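Local coordinates for protein flagellin hook IN motif family (Aeromonas hydrophila subsp. hydrophila, PDB 6XI1) that probably serves as the calcium-stiffened extender of a bacterial RTX adhesin, a row of tandem beta-sandwich repeats that holds the binding end away from the cell, at residues Thr36-Thr41 and Thr125-Ala130; Pro42-Thr47 and Tyr88-Ser93; Asp341-Ser346 and Val370-Gly375; Lys380-Asn385 and Ala429-Thr434; Val233-Val238 and Thr265-Ala270. One frame throughout, in Å; residues are numbered along the deposited sequence.

Interaction 1: Thr36-Thr41 and Thr125-Ala130; sequences TEDEST and TGVNDA. With CA (calcium ion), chain M; CA (calcium ion), chain L; CA (calcium ion), chain Q.
Thr36 and Thr125, at the ends of two neighbouring strands, pair in a parallel bridge, with their CA atoms 4.7 Å apart and their side chains lying side by side on one face of the sheet. Strands 26-36 and 117-125 are the first and last of one cadherin-like beta-sandwich repeat, and the chain beyond Thr125 is the linker to the next repeat, so the contact belongs to a calcium-bound interdomain joint. The amide of Glu37 gives a nearly linear bond to Thr125 O (2.9 Å, 164° at the hydrogen). Directly afterwards the first segment leaves the sheet through a type II turn from Thr36 to Glu39, closed by Glu39 N bonding to Thr36 O.

Among the side chains Glu37 carries most of the chemistry. Its CG stands anti to the backbone N (chi1 170°) and the chain runs on extended, which brings the carboxylate alongside the linker. OE1 accepts the amide of Val127 from well above the carboxylate plane, at 2.9 Å between Val127 N and Glu37 OE1, and also binds one calcium ion, as does Val127 O. OE2 bridges this ion and a second one, as does OD1 of Asp129; the second ion further takes Asp129 OD2 and Asp38 OD2, while Asp38 OD1 is hydrogen-bonded to Asn92. Leu98 and Gln96 supply other ligands. Val127 packs against the site, its CG2 3.5 Å from Glu37 CD and its CG1 3.7 Å from Thr36 CG2. The shared ions probably allow Glu37 OE2 and Asp129 OD1 to approach to 2.7 Å, and a water on the second ion donates to Asn128 O at 2.6 Å.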
# COMPACT_ATOMS: atom_id res chain seq x y z
N THR A 36 43.44 -43.72 -5.25
CA THR A 36 42.51 -42.67 -4.78
C THR A 36 41.27 -42.76 -5.66
O THR A 36 41.40 -42.83 -6.91
CB THR A 36 43.18 -41.29 -4.76
OG1 THR A 36 44.29 -41.41 -3.86
CG2 THR A 36 42.27 -40.18 -4.29
N GLU A 37 40.10 -42.71 -5.03
CA GLU A 37 38.81 -42.54 -5.71
C GLU A 37 38.94 -41.46 -6.78
O GLU A 37 39.57 -40.43 -6.46
CB GLU A 37 37.76 -42.16 -4.65
CG GLU A 37 36.44 -41.72 -5.26
CD GLU A 37 35.44 -41.15 -4.26
OE1 GLU A 37 35.67 -41.25 -3.05
OE2 GLU A 37 34.43 -40.65 -4.72
N ASP A 38 38.41 -41.71 -7.97
CA ASP A 38 38.34 -40.80 -9.14
C ASP A 38 39.74 -40.40 -9.66
O ASP A 38 39.83 -39.40 -10.41
CB ASP A 38 37.49 -39.57 -8.81
CG ASP A 38 36.05 -39.90 -8.41
OD1 ASP A 38 35.48 -40.84 -8.97
OD2 ASP A 38 35.52 -39.23 -7.49
N GLU A 39 40.82 -41.12 -9.32
CA GLU A 39 42.18 -40.78 -9.85
C GLU A 39 42.20 -41.16 -11.33
O GLU A 39 42.99 -40.56 -12.11
CB GLU A 39 43.34 -41.41 -9.06
CG GLU A 39 43.46 -42.92 -9.24
CD GLU A 39 44.67 -43.58 -8.60
OE1 GLU A 39 45.17 -43.05 -7.57
OE2 GLU A 39 45.10 -44.63 -9.12
N SER A 40 41.34 -42.10 -11.70
CA SER A 40 41.24 -42.70 -13.05
C SER A 40 39.88 -43.39 -13.17
O SER A 40 39.25 -43.63 -12.13
CB SER A 40 42.39 -43.69 -13.26
OG SER A 40 42.37 -44.75 -12.31
N THR A 41 39.45 -43.69 -14.39
CA THR A 41 38.12 -44.25 -14.70
C THR A 41 38.24 -45.09 -15.97
O THR A 41 39.05 -44.75 -16.83
CB THR A 41 37.08 -43.12 -14.83
OG1 THR A 41 35.84 -43.69 -15.22
CG2 THR A 41 37.46 -42.05 -15.84
N THR A 125 41.83 -44.55 -0.96
CA THR A 125 41.52 -43.27 -0.26
C THR A 125 40.35 -42.57 -0.97
O THR A 125 40.37 -42.48 -2.18
CB THR A 125 42.74 -42.35 -0.11
OG1 THR A 125 43.71 -43.07 0.64
CG2 THR A 125 42.42 -41.07 0.63
N GLY A 126 39.35 -42.14 -0.20
CA GLY A 126 38.16 -41.49 -0.74
C GLY A 126 38.40 -40.01 -1.01
O GLY A 126 39.32 -39.43 -0.41
N VAL A 127 37.57 -39.45 -1.87
CA VAL A 127 37.46 -37.98 -2.07
C VAL A 127 36.01 -37.56 -1.88
O VAL A 127 35.08 -38.38 -2.10
CB VAL A 127 37.99 -37.56 -3.46
CG1 VAL A 127 39.47 -37.88 -3.64
CG2 VAL A 127 37.19 -38.19 -4.56
N ASN A 128 35.81 -36.29 -1.55
CA ASN A 128 34.45 -35.73 -1.38
C ASN A 128 33.67 -35.82 -2.69
O ASN A 128 34.23 -35.58 -3.77
CB ASN A 128 34.43 -34.27 -0.92
CG ASN A 128 33.02 -33.89 -0.52
OD1 ASN A 128 32.41 -34.55 0.33
ND2 ASN A 128 32.48 -32.89 -1.19
N ASP A 129 32.41 -36.17 -2.56
CA ASP A 129 31.39 -36.02 -3.62
C ASP A 129 30.45 -34.93 -3.13
O ASP A 129 29.99 -35.00 -1.93
CB ASP A 129 30.65 -37.34 -3.88
CG ASP A 129 31.47 -38.35 -4.69
OD1 ASP A 129 32.38 -38.93 -4.11
OD2 ASP A 129 31.19 -38.50 -5.91
N ALA A 130 30.23 -33.93 -3.97
CA ALA A 130 29.25 -32.85 -3.70
C ALA A 130 27.89 -33.48 -3.36
O ALA A 130 27.42 -34.41 -4.05
CB ALA A 130 29.16 -31.92 -4.89
CA CA M . 33.52 -39.25 -6.33
CA CA L . 33.51 -40.15 -2.38
CA CA Q . 29.97 -35.37 0.20
O HOH W 1 34.15 -36.87 -6.01
O HOH W 2 32.89 -38.43 -8.44

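Interaction 2: Pro42-Thr47 and Tyr88-Ser93; sequences PLLTET and YNVDNS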
# COMPACT_ATOMS: atom_id res chain seq x y z
N PRO A 42 37.51 -46.20 -16.15
CA PRO A 42 36.61 -46.76 -15.13
C PRO A 42 37.27 -47.54 -13.98
O PRO A 42 36.56 -47.86 -13.02
CB PRO A 42 35.77 -47.76 -15.95
CG PRO A 42 36.72 -48.23 -17.03
CD PRO A 42 37.53 -47.00 -17.38
N LEU A 43 38.56 -47.88 -14.10
CA LEU A 43 39.27 -48.66 -13.06
C LEU A 43 40.25 -47.75 -12.34
O LEU A 43 40.83 -46.83 -12.97
CB LEU A 43 40.05 -49.82 -13.69
CG LEU A 43 39.24 -50.92 -14.40
CD1 LEU A 43 40.19 -52.02 -14.88
CD2 LEU A 43 38.19 -51.52 -13.49
N LEU A 44 40.44 -48.06 -11.05
CA LEU A 44 41.63 -47.69 -10.28
C LEU A 44 42.56 -48.91 -10.33
O LEU A 44 42.07 -50.03 -10.09
CB LEU A 44 41.24 -47.35 -8.84
CG LEU A 44 40.02 -46.44 -8.70
CD1 LEU A 44 39.88 -46.00 -7.25
CD2 LEU A 44 40.13 -45.21 -9.61
N THR A 45 43.82 -48.67 -10.64
CA THR A 45 44.80 -49.76 -10.88
C THR A 45 46.10 -49.39 -10.20
O THR A 45 46.53 -48.20 -10.24
CB THR A 45 44.99 -50.01 -12.38
OG1 THR A 45 45.66 -48.84 -12.86
CG2 THR A 45 43.72 -50.20 -13.16
N GLU A 46 46.69 -50.39 -9.57
CA GLU A 46 48.00 -50.30 -8.91
C GLU A 46 48.79 -51.56 -9.28
O GLU A 46 48.17 -52.63 -9.45
CB GLU A 46 47.85 -50.13 -7.41
CG GLU A 46 49.17 -49.94 -6.69
CD GLU A 46 49.81 -48.57 -6.84
OE1 GLU A 46 49.84 -48.04 -7.96
OE2 GLU A 46 50.28 -48.04 -5.84
N THR A 47 50.11 -51.42 -9.39
CA THR A 47 51.01 -52.53 -9.78
C THR A 47 52.23 -52.53 -8.86
O THR A 47 52.55 -51.51 -8.26
CB THR A 47 51.45 -52.45 -11.25
OG1 THR A 47 52.28 -51.30 -11.33
CG2 THR A 47 50.29 -52.44 -12.22
N TYR A 88 46.59 -54.73 -9.11
CA TYR A 88 45.32 -54.52 -8.37
C TYR A 88 44.39 -53.67 -9.25
O TYR A 88 44.86 -52.66 -9.82
CB TYR A 88 45.59 -53.85 -7.02
CG TYR A 88 44.34 -53.43 -6.31
CD1 TYR A 88 43.68 -54.31 -5.46
CD2 TYR A 88 43.81 -52.17 -6.49
CE1 TYR A 88 42.54 -53.92 -4.77
CE2 TYR A 88 42.64 -51.79 -5.84
CZ TYR A 88 42.02 -52.66 -4.96
OH TYR A 88 40.88 -52.27 -4.28
N ASN A 89 43.13 -54.10 -9.35
CA ASN A 89 42.05 -53.38 -10.08
C ASN A 89 40.83 -53.27 -9.17
O ASN A 89 40.51 -54.25 -8.50
CB ASN A 89 41.65 -54.08 -11.38
CG ASN A 89 42.71 -53.95 -12.45
OD1 ASN A 89 43.20 -52.87 -12.74
ND2 ASN A 89 43.11 -55.08 -13.00
N VAL A 90 40.21 -52.10 -9.12
CA VAL A 90 38.87 -51.92 -8.49
C VAL A 90 38.05 -50.96 -9.35
O VAL A 90 38.63 -49.96 -9.85
CB VAL A 90 38.99 -51.49 -7.01
CG1 VAL A 90 39.62 -50.12 -6.86
CG2 VAL A 90 37.64 -51.55 -6.28
N ASP A 91 36.77 -51.27 -9.55
CA ASP A 91 35.81 -50.36 -10.22
C ASP A 91 35.74 -49.06 -9.41
O ASP A 91 35.37 -49.13 -8.23
CB ASP A 91 34.42 -50.99 -10.35
CG ASP A 91 34.35 -52.12 -11.37
OD1 ASP A 91 35.15 -52.12 -12.32
OD2 ASP A 91 33.51 -53.01 -11.18
N ASN A 92 36.10 -47.94 -10.02
CA ASN A 92 35.93 -46.59 -9.42
C ASN A 92 34.50 -46.40 -8.88
O ASN A 92 34.34 -45.73 -7.85
CB ASN A 92 36.25 -45.51 -10.43
CG ASN A 92 36.38 -44.16 -9.79
OD1 ASN A 92 37.02 -44.00 -8.75
ND2 ASN A 92 35.80 -43.17 -10.44
N SER A 93 33.50 -47.01 -9.52
CA SER A 93 32.07 -46.90 -9.14
C SER A 93 31.84 -47.47 -7.73
O SER A 93 30.96 -46.97 -7.03
CB SER A 93 31.17 -47.56 -10.17
OG SER A 93 31.34 -48.97 -10.16
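Leu44 and Val90 face each other as an antiparallel hydrogen-bonded pair, each amide donating to the other's carbonyl: Leu44 N to Val90 O and Val90 N to Leu44 O, both 2.9 Å. Two residues along, Glu46 and Tyr88 repeat the exchange less evenly. Tyr88 N approaches Glu46 O to 2.6 Å, whereas Glu46 N reaches Tyr88 O at 2.9 Å. At the other end Pro42, which follows a cis peptide bond, offers its carbonyl to the amide of Asn92, with Asn92 N 3.0 Å from Pro42 O. The intervening non-hydrogen-bonded pair, Thr45 with Asn89, brings the two CA atoms to 4.6 Å, and the CA of Thr45 makes a CH...O contact with Tyr88 O.

These bonds join strands 43-53 and 85-91, neighbours in the seven-stranded arrangement of the cadherin-like beta-sandwich repeat; the short segments run 164° apart. Leu44, Glu46, Tyr88 and Val90 share one face, where Leu44 CB meets Val90 CG1 at 3.8 Å. Several polar ends are satisfied beyond the pair: Tyr88 OH is hydrogen-bonded to Glu106, and Glu46 OE2 accepts from the amide of Ala34. For Asn92, CG anti to the backbone N (chi1 -168°) sets the amide group beside Leu44, with OD1 3.4 Å from Leu44 CD2, while ND2 donates to Asp38, a calcium ligand. The opposite face, bearing Thr45 and Asn89, is more exposed. Near it Leu43 lays its CD2 against the carboxylate of Asp91, 3.3 Å from OD1.

Interaction 3: Asp341-Ser346 and Val370-Gly375; sequences DAAVIS and VTDVDG. With CA (calcium ion), chain V; CA (calcium ion), chain T; CA (calcium ion), chain S; CA (calcium ion), chain U.
Asp341 and Asp374 meet at the tight end of this contact, where the amide of Asp341 donates to the syn lone pair of Asp374 OD2 (N to OD2 2.7 Å, 159° at the hydrogen). The same oxygen binds a calcium ion, together with Asp341 O and both oxygens of Asp372. Asp372 to Gly375 form a type I turn, and Asp372 OD1 also accepts Asp374 N through its anti lone pair, giving an Asx turn that probably helps to orient the Asp372 carboxylate. Asn340, Glu378 and Asp432 complete the site.

Behind this site the backbones become the opening of a beta hairpin of the cadherin-like sandwich, strands 344-354 and 361-371. Val344 and Thr371 are its hydrogen-bonded pair, with Val344 N 2.8 Å from Thr371 O. On the face bearing Ile345 and Val370, Val370 CG2 stands anti to the backbone N, wedged between Ala343 CB at 3.5 Å and Ile345 CG1 at 3.9 Å.

The face bearing Val344 and Thr371 is looser, both residues being exposed and meeting chiefly through backbone atoms. A water spans the gap between the segments, donating to Ala342 O and accepting from Val373 N, while exposed Val373 rests its CG1 on the carboxylate of Asp341, 3.7 Å from CG. Asp374 O reaches a separate calcium ion bearing three waters.

Asp341 OD1 bridges two further calcium ions, one shared with Asp374 OD1; the other ligands of this pair include Glu249 and Gln308. So many carboxylate oxygens gathered here would probably repel one another without the ions, which suggests that the joint depends on calcium for its rigidity.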
# COMPACT_ATOMS: atom_id res chain seq x y z
N ASP A 341 -31.30 40.01 0.91
CA ASP A 341 -31.58 40.98 -0.17
C ASP A 341 -32.83 41.78 0.20
O ASP A 341 -33.87 41.18 0.61
CB ASP A 341 -31.76 40.28 -1.51
CG ASP A 341 -30.45 39.77 -2.08
OD1 ASP A 341 -29.86 38.88 -1.48
OD2 ASP A 341 -30.00 40.36 -3.08
N ALA A 342 -32.72 43.10 0.15
CA ALA A 342 -33.83 44.04 0.39
C ALA A 342 -34.98 43.65 -0.54
O ALA A 342 -34.76 43.40 -1.75
CB ALA A 342 -33.43 45.47 0.17
N ALA A 343 -36.18 43.58 0.02
CA ALA A 343 -37.42 43.36 -0.72
C ALA A 343 -37.65 44.53 -1.67
O ALA A 343 -37.18 45.65 -1.38
CB ALA A 343 -38.56 43.19 0.26
N VAL A 344 -38.27 44.23 -2.80
CA VAL A 344 -38.73 45.25 -3.78
C VAL A 344 -40.22 45.48 -3.53
O VAL A 344 -41.02 44.61 -3.79
CB VAL A 344 -38.40 44.84 -5.22
CG1 VAL A 344 -38.83 45.91 -6.21
CG2 VAL A 344 -36.91 44.56 -5.36
N ILE A 345 -40.53 46.67 -3.03
CA ILE A 345 -41.91 47.02 -2.62
C ILE A 345 -42.46 48.02 -3.61
O ILE A 345 -41.82 49.06 -3.87
CB ILE A 345 -41.96 47.50 -1.16
CG1 ILE A 345 -41.47 46.39 -0.23
CG2 ILE A 345 -43.37 47.94 -0.83
CD1 ILE A 345 -41.23 46.82 1.19
N SER A 346 -43.66 47.77 -4.07
CA SER A 346 -44.27 48.58 -5.15
C SER A 346 -45.77 48.70 -4.88
O SER A 346 -46.19 48.46 -3.74
CB SER A 346 -43.94 47.97 -6.51
OG SER A 346 -44.53 46.66 -6.62
N VAL A 370 -45.00 43.21 -2.78
CA VAL A 370 -43.60 42.91 -2.41
C VAL A 370 -43.17 41.63 -3.12
O VAL A 370 -43.91 40.64 -3.13
CB VAL A 370 -43.41 42.82 -0.88
CG1 VAL A 370 -44.31 41.75 -0.25
CG2 VAL A 370 -41.95 42.55 -0.54
N THR A 371 -41.95 41.69 -3.63
CA THR A 371 -41.19 40.53 -4.15
C THR A 371 -39.80 40.59 -3.53
O THR A 371 -39.25 41.71 -3.33
CB THR A 371 -41.15 40.55 -5.69
OG1 THR A 371 -42.49 40.40 -6.16
CG2 THR A 371 -40.32 39.43 -6.25
N ASP A 372 -39.22 39.43 -3.27
CA ASP A 372 -37.97 39.30 -2.51
C ASP A 372 -37.11 38.23 -3.18
O ASP A 372 -37.58 37.09 -3.39
CB ASP A 372 -38.29 39.00 -1.04
CG ASP A 372 -37.11 39.31 -0.14
OD1 ASP A 372 -36.00 38.83 -0.46
OD2 ASP A 372 -37.30 40.09 0.83
N VAL A 373 -35.90 38.60 -3.59
CA VAL A 373 -34.88 37.68 -4.19
C VAL A 373 -34.66 36.46 -3.28
O VAL A 373 -34.36 35.35 -3.78
CB VAL A 373 -33.61 38.51 -4.47
CG1 VAL A 373 -32.32 37.68 -4.51
CG2 VAL A 373 -33.81 39.27 -5.75
N ASP A 374 -34.83 36.62 -1.96
CA ASP A 374 -34.58 35.57 -0.96
C ASP A 374 -35.73 34.57 -0.93
O ASP A 374 -35.61 33.62 -0.16
CB ASP A 374 -34.33 36.14 0.43
CG ASP A 374 -33.12 37.06 0.46
OD1 ASP A 374 -32.09 36.70 -0.11
OD2 ASP A 374 -33.26 38.16 0.96
N GLY A 375 -36.82 34.82 -1.66
CA GLY A 375 -37.84 33.79 -1.92
C GLY A 375 -39.25 34.29 -1.63
O GLY A 375 -39.43 35.32 -0.96
CA CA V . -35.03 39.58 1.69
CA CA T . -29.71 36.67 -0.55
CA CA S . -27.72 39.60 -2.44
CA CA U . -36.10 31.83 1.29
O HOH W 3 -35.34 41.45 -3.58
O HOH W 4 -27.23 41.61 -3.64
O HOH W 5 -27.96 41.06 -0.53
O HOH W 6 -37.08 30.50 -0.50
O HOH W 7 -35.48 33.31 3.04
O HOH W 8 -34.04 31.22 0.42

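Interaction 4: Lys380-Asn385 and Ala429-Thr434; sequences KFLAGN and ASVDGT. With CA (calcium ion), chain V; GOL (glycerol), chain E.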
# COMPACT_ATOMS: atom_id res chain seq x y z
N LYS A 380 -44.03 38.98 1.95
CA LYS A 380 -45.20 39.43 2.71
C LYS A 380 -44.80 40.57 3.64
O LYS A 380 -43.61 40.79 3.82
CB LYS A 380 -45.84 38.24 3.42
CG LYS A 380 -44.93 37.49 4.35
CD LYS A 380 -45.57 36.21 4.87
CE LYS A 380 -44.66 35.49 5.84
NZ LYS A 380 -45.34 34.33 6.47
N PHE A 381 -45.80 41.25 4.15
CA PHE A 381 -45.64 42.44 5.02
C PHE A 381 -45.76 41.98 6.47
O PHE A 381 -46.43 40.98 6.77
CB PHE A 381 -46.63 43.53 4.64
CG PHE A 381 -46.33 44.12 3.29
CD1 PHE A 381 -45.45 45.18 3.15
CD2 PHE A 381 -46.93 43.60 2.15
CE1 PHE A 381 -45.17 45.70 1.90
CE2 PHE A 381 -46.61 44.08 0.89
CZ PHE A 381 -45.77 45.17 0.78
N LEU A 382 -45.14 42.76 7.34
CA LEU A 382 -45.49 42.74 8.78
C LEU A 382 -46.80 43.50 8.95
O LEU A 382 -46.88 44.68 8.59
CB LEU A 382 -44.34 43.37 9.59
CG LEU A 382 -43.02 42.63 9.51
CD1 LEU A 382 -41.91 43.43 10.16
CD2 LEU A 382 -43.14 41.24 10.15
N ALA A 383 -47.81 42.84 9.46
CA ALA A 383 -49.12 43.47 9.72
C ALA A 383 -48.96 44.37 10.94
O ALA A 383 -48.24 43.99 11.84
CB ALA A 383 -50.17 42.40 9.92
N GLY A 384 -49.59 45.54 10.95
CA GLY A 384 -49.61 46.42 12.14
C GLY A 384 -49.78 47.85 11.74
O GLY A 384 -50.22 48.08 10.61
N ASN A 385 -49.37 48.77 12.61
CA ASN A 385 -49.45 50.22 12.37
C ASN A 385 -48.27 50.64 11.52
O ASN A 385 -47.18 50.14 11.77
CB ASN A 385 -49.42 50.97 13.69
CG ASN A 385 -50.56 50.56 14.60
OD1 ASN A 385 -51.69 50.44 14.13
ND2 ASN A 385 -50.27 50.34 15.88
N ALA A 429 -43.22 47.83 6.72
CA ALA A 429 -42.09 46.91 6.47
C ALA A 429 -42.57 45.57 5.93
O ALA A 429 -43.65 45.08 6.34
CB ALA A 429 -41.29 46.73 7.71
N SER A 430 -41.76 44.97 5.06
CA SER A 430 -41.86 43.54 4.71
C SER A 430 -41.26 42.69 5.83
O SER A 430 -40.62 43.26 6.74
CB SER A 430 -41.23 43.25 3.36
OG SER A 430 -39.86 43.51 3.40
N VAL A 431 -41.47 41.37 5.79
CA VAL A 431 -41.03 40.47 6.89
C VAL A 431 -39.51 40.50 7.07
O VAL A 431 -39.06 40.26 8.19
CB VAL A 431 -41.54 39.04 6.71
CG1 VAL A 431 -43.05 39.01 6.92
CG2 VAL A 431 -41.14 38.45 5.37
N ASP A 432 -38.70 40.82 6.06
CA ASP A 432 -37.22 40.87 6.25
C ASP A 432 -36.79 42.24 6.81
O ASP A 432 -35.60 42.45 6.90
CB ASP A 432 -36.46 40.57 4.96
CG ASP A 432 -36.49 41.68 3.92
OD1 ASP A 432 -37.21 42.68 4.14
OD2 ASP A 432 -35.77 41.57 2.91
N GLY A 433 -37.71 43.15 7.13
CA GLY A 433 -37.37 44.46 7.70
C GLY A 433 -37.26 45.55 6.66
O GLY A 433 -37.10 46.72 7.09
N THR A 434 -37.39 45.26 5.35
CA THR A 434 -37.31 46.31 4.31
C THR A 434 -38.48 47.29 4.49
O THR A 434 -39.65 46.85 4.59
CB THR A 434 -37.33 45.72 2.90
OG1 THR A 434 -36.33 44.69 2.82
CG2 THR A 434 -37.14 46.82 1.88
CA CA V . -35.03 39.58 1.69
C1 GOL E . -43.89 47.60 11.10
O1 GOL E . -43.49 48.67 10.24
C2 GOL E . -45.30 47.09 10.83
O2 GOL E . -46.15 47.47 11.91
C3 GOL E . -45.97 47.57 9.56
O3 GOL E . -45.51 46.90 8.39
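Leu382 lies obliquely across Val431 where segments 380-385 and 429-434 pass, their backbones bridged once between Phe381 and Ser430 (CA to CA 3.9 Å). One bond lies on each side of the bridge: Leu382 N to Ala429 O at 2.9 Å and Val431 N to Lys380 O at 3.0 Å.

With CG beside its own backbone N (chi1 -63°), Leu382 spreads its two methyls over segment 429-434, CD1 near Ala429 CB and Ser430 O, CD2 against Val431 CG1 at 3.9 Å. Val431 CG1 is also met by Lys380, whose CG sits between backbone N and carbonyl carbon (chi1 58°), with Lys380 CG 3.5 Å from Val431 CG1; the extended aliphatic chain continues past the methyl. Phe381 turns the other way, into the beta-sandwich onto Leu368 and Val370, keeping Ala429 O at its ring edge. A glycerol, probably from the crystallisation liquor, links Leu382 O to Ala429 N through its O3.

Asp432, in the type I turn from Ser430 to Gly433, accepts Thr434 N and Thr434 OG1, just past the turn, on its OD1, the former making an Asx turn. Such a double grip would hold the carboxylate's rotation, presenting Asp432 OD2 to a calcium ion 2.5 Å away and so tying this contact to the metal site.

Interaction 5: Val233-Val238 and Thr265-Ala270; sequences VNDAAV and TDVDGA. With CA (calcium ion), chain R; CA (calcium ion), chain O; NA (sodium ion), chain J; CA (calcium ion), chain P.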
# COMPACT_ATOMS: atom_id res chain seq x y z
N VAL A 233 1.67 -4.32 -1.39
CA VAL A 233 0.27 -3.90 -1.65
C VAL A 233 0.19 -2.40 -1.41
O VAL A 233 1.01 -1.85 -0.62
CB VAL A 233 -0.75 -4.66 -0.79
CG1 VAL A 233 -0.77 -6.17 -1.10
CG2 VAL A 233 -0.52 -4.46 0.69
N ASN A 234 -0.78 -1.77 -2.04
CA ASN A 234 -1.03 -0.33 -1.83
C ASN A 234 -1.37 -0.06 -0.37
O ASN A 234 -2.21 -0.79 0.23
CB ASN A 234 -2.14 0.26 -2.70
CG ASN A 234 -2.13 1.76 -2.55
OD1 ASN A 234 -1.10 2.37 -2.78
ND2 ASN A 234 -3.25 2.33 -2.13
N ASP A 235 -0.76 0.97 0.16
CA ASP A 235 -1.21 1.69 1.38
C ASP A 235 -1.90 3.01 1.00
O ASP A 235 -1.34 3.79 0.14
CB ASP A 235 -0.01 1.95 2.30
CG ASP A 235 0.47 0.68 3.01
OD1 ASP A 235 1.06 -0.19 2.36
OD2 ASP A 235 0.07 0.52 4.21
N ALA A 236 -3.11 3.20 1.55
CA ALA A 236 -3.94 4.41 1.36
C ALA A 236 -3.07 5.58 1.79
O ALA A 236 -2.36 5.48 2.83
CB ALA A 236 -5.23 4.32 2.11
N ALA A 237 -3.02 6.62 0.97
CA ALA A 237 -2.39 7.89 1.38
C ALA A 237 -3.08 8.42 2.62
O ALA A 237 -4.27 8.12 2.89
CB ALA A 237 -2.44 8.87 0.25
N VAL A 238 -2.36 9.27 3.35
CA VAL A 238 -2.95 9.92 4.55
C VAL A 238 -3.04 11.39 4.18
O VAL A 238 -2.02 11.98 3.97
CB VAL A 238 -2.14 9.67 5.84
CG1 VAL A 238 -2.73 10.46 7.00
CG2 VAL A 238 -2.13 8.19 6.19
N THR A 265 0.75 12.22 2.91
CA THR A 265 1.89 11.26 2.98
C THR A 265 1.42 9.93 2.40
O THR A 265 0.16 9.66 2.45
CB THR A 265 2.39 11.13 4.42
OG1 THR A 265 1.28 10.67 5.19
CG2 THR A 265 2.92 12.46 4.93
N ASP A 266 2.37 9.10 1.99
CA ASP A 266 2.07 7.74 1.47
C ASP A 266 3.26 6.84 1.81
O ASP A 266 4.32 7.04 1.27
CB ASP A 266 1.72 7.80 -0.02
CG ASP A 266 1.00 6.56 -0.49
OD1 ASP A 266 1.50 5.43 -0.16
OD2 ASP A 266 -0.05 6.71 -1.23
N VAL A 267 3.04 5.81 2.62
CA VAL A 267 4.18 4.91 2.98
C VAL A 267 4.75 4.19 1.74
O VAL A 267 5.93 3.75 1.77
CB VAL A 267 3.84 3.95 4.12
CG1 VAL A 267 3.40 4.72 5.35
CG2 VAL A 267 2.81 2.92 3.73
N ASP A 268 4.00 4.11 0.65
CA ASP A 268 4.50 3.49 -0.61
C ASP A 268 5.52 4.37 -1.31
O ASP A 268 6.08 3.87 -2.28
CB ASP A 268 3.36 3.13 -1.56
CG ASP A 268 2.38 2.22 -0.90
OD1 ASP A 268 2.85 1.20 -0.27
OD2 ASP A 268 1.20 2.54 -0.97
N GLY A 269 5.74 5.61 -0.84
CA GLY A 269 6.89 6.42 -1.28
C GLY A 269 6.50 7.83 -1.73
O GLY A 269 5.30 8.10 -1.91
N ALA A 270 7.50 8.68 -2.00
CA ALA A 270 7.35 10.06 -2.51
C ALA A 270 6.67 10.07 -3.89
O ALA A 270 5.93 11.03 -4.12
CB ALA A 270 8.69 10.76 -2.57
CA CA R . -0.18 4.32 -1.61
CA CA O . 2.69 -0.97 0.81
NA NA J . 6.91 3.83 -4.16
CA CA P . 0.35 -1.87 4.07
O HOH W 9 -1.68 -1.72 2.70
O HOH W 10 0.36 5.78 3.92
O HOH W 11 8.87 4.74 -3.65
O HOH W 12 5.07 2.87 -5.07
O HOH W 13 7.89 2.39 -5.68
O HOH W 14 7.74 1.75 -2.95
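The calcium-bound joint between the second and third beta-sandwiches, ahead of strand 238-248, contains this contact, in which a linker runs antiparallel to the turn after strand 255-265. Asp266 to Gly269 form a type I turn with an Asx turn inside it, Asp266 OD1 accepting Asp268 N. Asp268 then reaches across: its OD2 uses the syn lone pair for the amide of Asp235, 2.8 Å from Asp235 N, and binds the same calcium ion as Asn234 OD1, Asp235 O and both Asp266 oxygens. The side chains of Asn234 and Asp268 cross at about a right angle, while the amide and carboxylate planes are 40° apart. OD1 of Asp268 turns to another ion, shared with Val233 O and Asp235 OD1, and its backbone O ligates sodium.

With Val267 CG1 anti to the carbonyl carbon (chi1 -57°), CG2 comes 3.3 Å from Asp235 CB. Farther on, Val238 N bonds to Thr265 O at 2.7 Å, and a water joins Ala236 O to Val267 N. Glu143, Asp144, Gln202 and Leu204 supply ligands to the two calcium ions bound by the Asp235 carboxylate; Glu272 and Asp326 complete the site with Asn234. Since Asp235 and Asp268 each serve more than one metal, ion binding here probably couples the linker to both repeats.

Overall arrangement
The five contacts follow the long axis of a chain of four seven-stranded sandwich repeats. Interaction 2 is nested within the loop closed by interaction 1, and the two touch, their centres 11 Å apart. Interaction 5 comes next, its centre about 59 Å from that of interaction 1 and only 5 Å from the middle of the chain. The centres of interactions 5 and 3 are about 54 Å apart. Interaction 4 follows interaction 3 along the chain, and these two share one calcium ion and one sheet. Interactions 1, 5 and 3 thus sample three successive calcium-filled joints, while 2 and 4 lie in the sandwiches beside such joints, consistent with a stiff, extended adhesin.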